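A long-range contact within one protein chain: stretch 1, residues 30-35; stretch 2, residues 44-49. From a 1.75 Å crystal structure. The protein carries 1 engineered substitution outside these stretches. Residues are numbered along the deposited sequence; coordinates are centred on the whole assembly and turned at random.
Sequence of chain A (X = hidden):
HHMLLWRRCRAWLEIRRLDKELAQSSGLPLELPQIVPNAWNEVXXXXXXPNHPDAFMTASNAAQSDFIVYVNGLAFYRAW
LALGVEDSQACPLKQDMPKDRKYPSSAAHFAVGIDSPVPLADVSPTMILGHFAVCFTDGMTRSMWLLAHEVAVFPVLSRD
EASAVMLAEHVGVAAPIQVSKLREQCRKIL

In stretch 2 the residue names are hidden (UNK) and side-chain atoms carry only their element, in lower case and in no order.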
# COMPACT_ATOMS: atom_id res chain seq x y z
N LEU A 30 12.00 -4.62 -8.61
CA LEU A 30 10.55 -4.63 -8.71
C LEU A 30 10.11 -3.54 -9.69
O LEU A 30 10.89 -2.65 -10.01
CB LEU A 30 9.91 -4.43 -7.33
CG LEU A 30 10.01 -5.61 -6.36
CD1 LEU A 30 9.36 -5.30 -4.99
CD2 LEU A 30 9.39 -6.87 -6.97
N GLU A 31 8.89 -3.64 -10.19
CA GLU A 31 8.31 -2.56 -10.97
C GLU A 31 7.91 -1.41 -10.05
O GLU A 31 7.07 -1.57 -9.16
CB GLU A 31 7.11 -3.05 -11.79
CG GLU A 31 7.41 -4.24 -12.68
CD GLU A 31 6.92 -4.04 -14.10
OE1 GLU A 31 6.04 -3.18 -14.31
OE2 GLU A 31 7.43 -4.74 -15.02
N LEU A 32 8.50 -0.25 -10.30
CA LEU A 32 8.27 0.96 -9.51
C LEU A 32 7.14 1.83 -10.06
O LEU A 32 6.92 1.91 -11.28
CB LEU A 32 9.55 1.81 -9.47
CG LEU A 32 10.72 1.46 -8.53
CD1 LEU A 32 11.28 0.10 -8.81
CD2 LEU A 32 11.83 2.51 -8.61
N PRO A 33 6.42 2.52 -9.15
CA PRO A 33 5.51 3.56 -9.64
C PRO A 33 6.32 4.64 -10.37
O PRO A 33 7.47 4.88 -10.02
CB PRO A 33 4.85 4.11 -8.37
CG PRO A 33 5.69 3.63 -7.23
CD PRO A 33 6.36 2.36 -7.69
N GLN A 34 5.73 5.25 -11.39
CA GLN A 34 6.42 6.27 -12.17
C GLN A 34 5.78 7.63 -11.94
O GLN A 34 4.59 7.81 -12.18
CB GLN A 34 6.40 5.93 -13.66
CG GLN A 34 6.98 4.57 -13.99
CD GLN A 34 6.72 4.17 -15.44
OE1 GLN A 34 5.78 4.65 -16.06
NE2 GLN A 34 7.55 3.29 -15.97
N ILE A 35 6.58 8.58 -11.46
CA ILE A 35 6.08 9.94 -11.32
C ILE A 35 5.84 10.51 -12.71
O ILE A 35 6.71 10.44 -13.56
CB ILE A 35 7.06 10.83 -10.55
CG1 ILE A 35 7.06 10.43 -9.07
CG2 ILE A 35 6.66 12.29 -10.70
CD1 ILE A 35 8.04 11.19 -8.23
N UNK A 44 1.56 12.91 -9.06
CA UNK A 44 0.80 11.77 -9.56
C UNK A 44 1.74 10.66 -10.00
O UNK A 44 2.76 10.92 -10.65
c UNK A 44 -0.11 12.17 -10.74
c UNK A 44 -0.76 10.94 -11.37
c UNK A 44 -1.18 13.15 -10.26
N UNK A 45 1.42 9.43 -9.62
CA UNK A 45 2.15 8.27 -10.13
C UNK A 45 1.30 7.45 -11.08
O UNK A 45 0.10 7.29 -10.88
c UNK A 45 3.54 7.90 -8.03
c UNK A 45 3.20 8.58 -6.82
c UNK A 45 2.60 7.35 -9.01
c UNK A 45 3.25 9.93 -4.39
c UNK A 45 1.99 8.96 -6.23
c UNK A 45 4.41 8.89 -6.16
c UNK A 45 2.03 9.63 -5.00
c UNK A 45 4.45 9.57 -4.94
n UNK A 45 5.44 8.42 -6.94
c UNK A 45 4.90 7.81 -8.05
N UNK A 46 1.96 6.92 -12.11
CA UNK A 46 1.43 5.83 -12.90
C UNK A 46 1.86 4.54 -12.23
O UNK A 46 3.03 4.37 -11.88
n UNK A 46 2.03 3.34 -17.19
c UNK A 46 1.94 5.90 -14.35
c UNK A 46 1.59 4.67 -15.18
n UNK A 46 4.14 2.46 -16.81
c UNK A 46 2.90 2.34 -17.27
c UNK A 46 2.29 4.63 -16.55
n UNK A 46 2.52 1.19 -17.83
N UNK A 47 0.92 3.62 -12.03
CA UNK A 47 1.26 2.33 -11.44
C UNK A 47 0.95 1.22 -12.44
O UNK A 47 -0.20 1.07 -12.85
c UNK A 47 0.87 2.95 -8.91
c UNK A 47 0.34 2.32 -7.63
c UNK A 47 0.27 4.33 -9.06
c UNK A 47 0.50 2.10 -10.12
N UNK A 48 1.97 0.46 -12.85
CA UNK A 48 1.73 -0.70 -13.72
C UNK A 48 0.89 -1.72 -12.97
O UNK A 48 1.13 -1.94 -11.78
c UNK A 48 3.39 0.59 -12.46
c UNK A 48 4.10 -0.18 -13.52
c UNK A 48 3.14 -1.25 -13.98
N UNK A 49 -0.10 -2.30 -13.65
CA UNK A 49 -0.94 -3.35 -13.07
C UNK A 49 -0.94 -4.54 -14.00
O UNK A 49 -1.44 -4.43 -15.12
c UNK A 49 -3.15 -3.93 -12.07
c UNK A 49 -2.44 -1.53 -12.18
c UNK A 49 -2.39 -2.89 -12.86

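Position 44 carries three side-chain carbons, one bonded to CA and forking into the other two. None of them touches stretch 1. The contribution is made by the backbone: the carbonyl oxygen O of 44 receives a CA-H...O contact from CA of Ile35 at 3.5 Å, with an angle of 144° at the hydrogen. A fork at the first carbon with no heteroatom identifies valine, Val44. Its CA-to-CB bond points sideways, and the nearest approach of the side chain, CG1 of Val44 to O of Gln34, is 6.3 Å.

At position 45 one carbon leads into fused five- and six-membered rings holding eight carbons and one nitrogen. The five-ring carbon bonded to that nitrogen, on the side away from the ring fusion, lies 3.7 Å from CB of Pro33 and 3.5 Å from CG1 of Ile35, two apolar side chains of stretch 1. Both approach the ring obliquely. The ring nitrogen comes within 3.3 Å of CG1 of Ile35, a carbon that cannot accept a hydrogen bond, and finds its partner elsewhere in the structure. An indole is the group that fits, and the residue is Trp45, with chi1 at -62° (m) and chi2 at -94°.

Position 46 has an unbranched run of three carbons, then a nitrogen, then a carbon bearing two more nitrogens. One terminal nitrogen lies 2.8 Å from OE1 of Gln34. This is a guanidinium on an aliphatic stem, hence arginine, Arg46. The stem is extended, with chi1, chi2 and chi3 all t, and it carries NH1 to OE1 of Gln34, where the hydrogen bond has an N-H...O angle of 151°. The acceptor sits at the guanidinium edge, near its plane, where the N-H bonds point.

Position 47 shows four carbons forked at the second, and the forking carbon lies 4.2 Å from CB of Pro33, a modest apolar contact. The pattern is leucine, Leu47, a buried residue with rotamer m, p (-69°, 77°).

At position 48 three carbons close a ring onto the backbone nitrogen. CB of 48 lies 3.5 Å from OE1 of Glu31, and the ring carbon bonded to N is 3.9 Å from the carbonyl O of Leu32. The closed ring defines proline, Pro48, whose CA-to-CB bond points toward stretch 1.

Position 49 again has one carbon carrying two others and touches nothing on stretch 1, so it is valine, Val49. Its CA-to-CB bond points away, and the nearest approach of the side chain is 8.6 Å, from CB of Val49 to OE1 of Glu31.

The contact works as a short antiparallel pairing, the two chain directions lying 159° apart. Its centre is the hydrogen-bonded pair of Gln34 and Arg46: N of Gln34 donates to O of Arg46 at 2.9 Å and 172°, while N of Arg46 donates to O of Gln34 at 2.8 Å and 160°. Their side chains share one face and add the amide-guanidinium bond. Ile35 and Trp45, a non-hydrogen-bonded pair with CA atoms 4.4 Å apart, pack on the other face. The backbone hydrogen bonds place Gln34 opposite Arg46 in the register, and side chains meet on both faces. Together the two stretches bury 449 Å², both sides summed.

Stretch 2 44-49: VWRLPV
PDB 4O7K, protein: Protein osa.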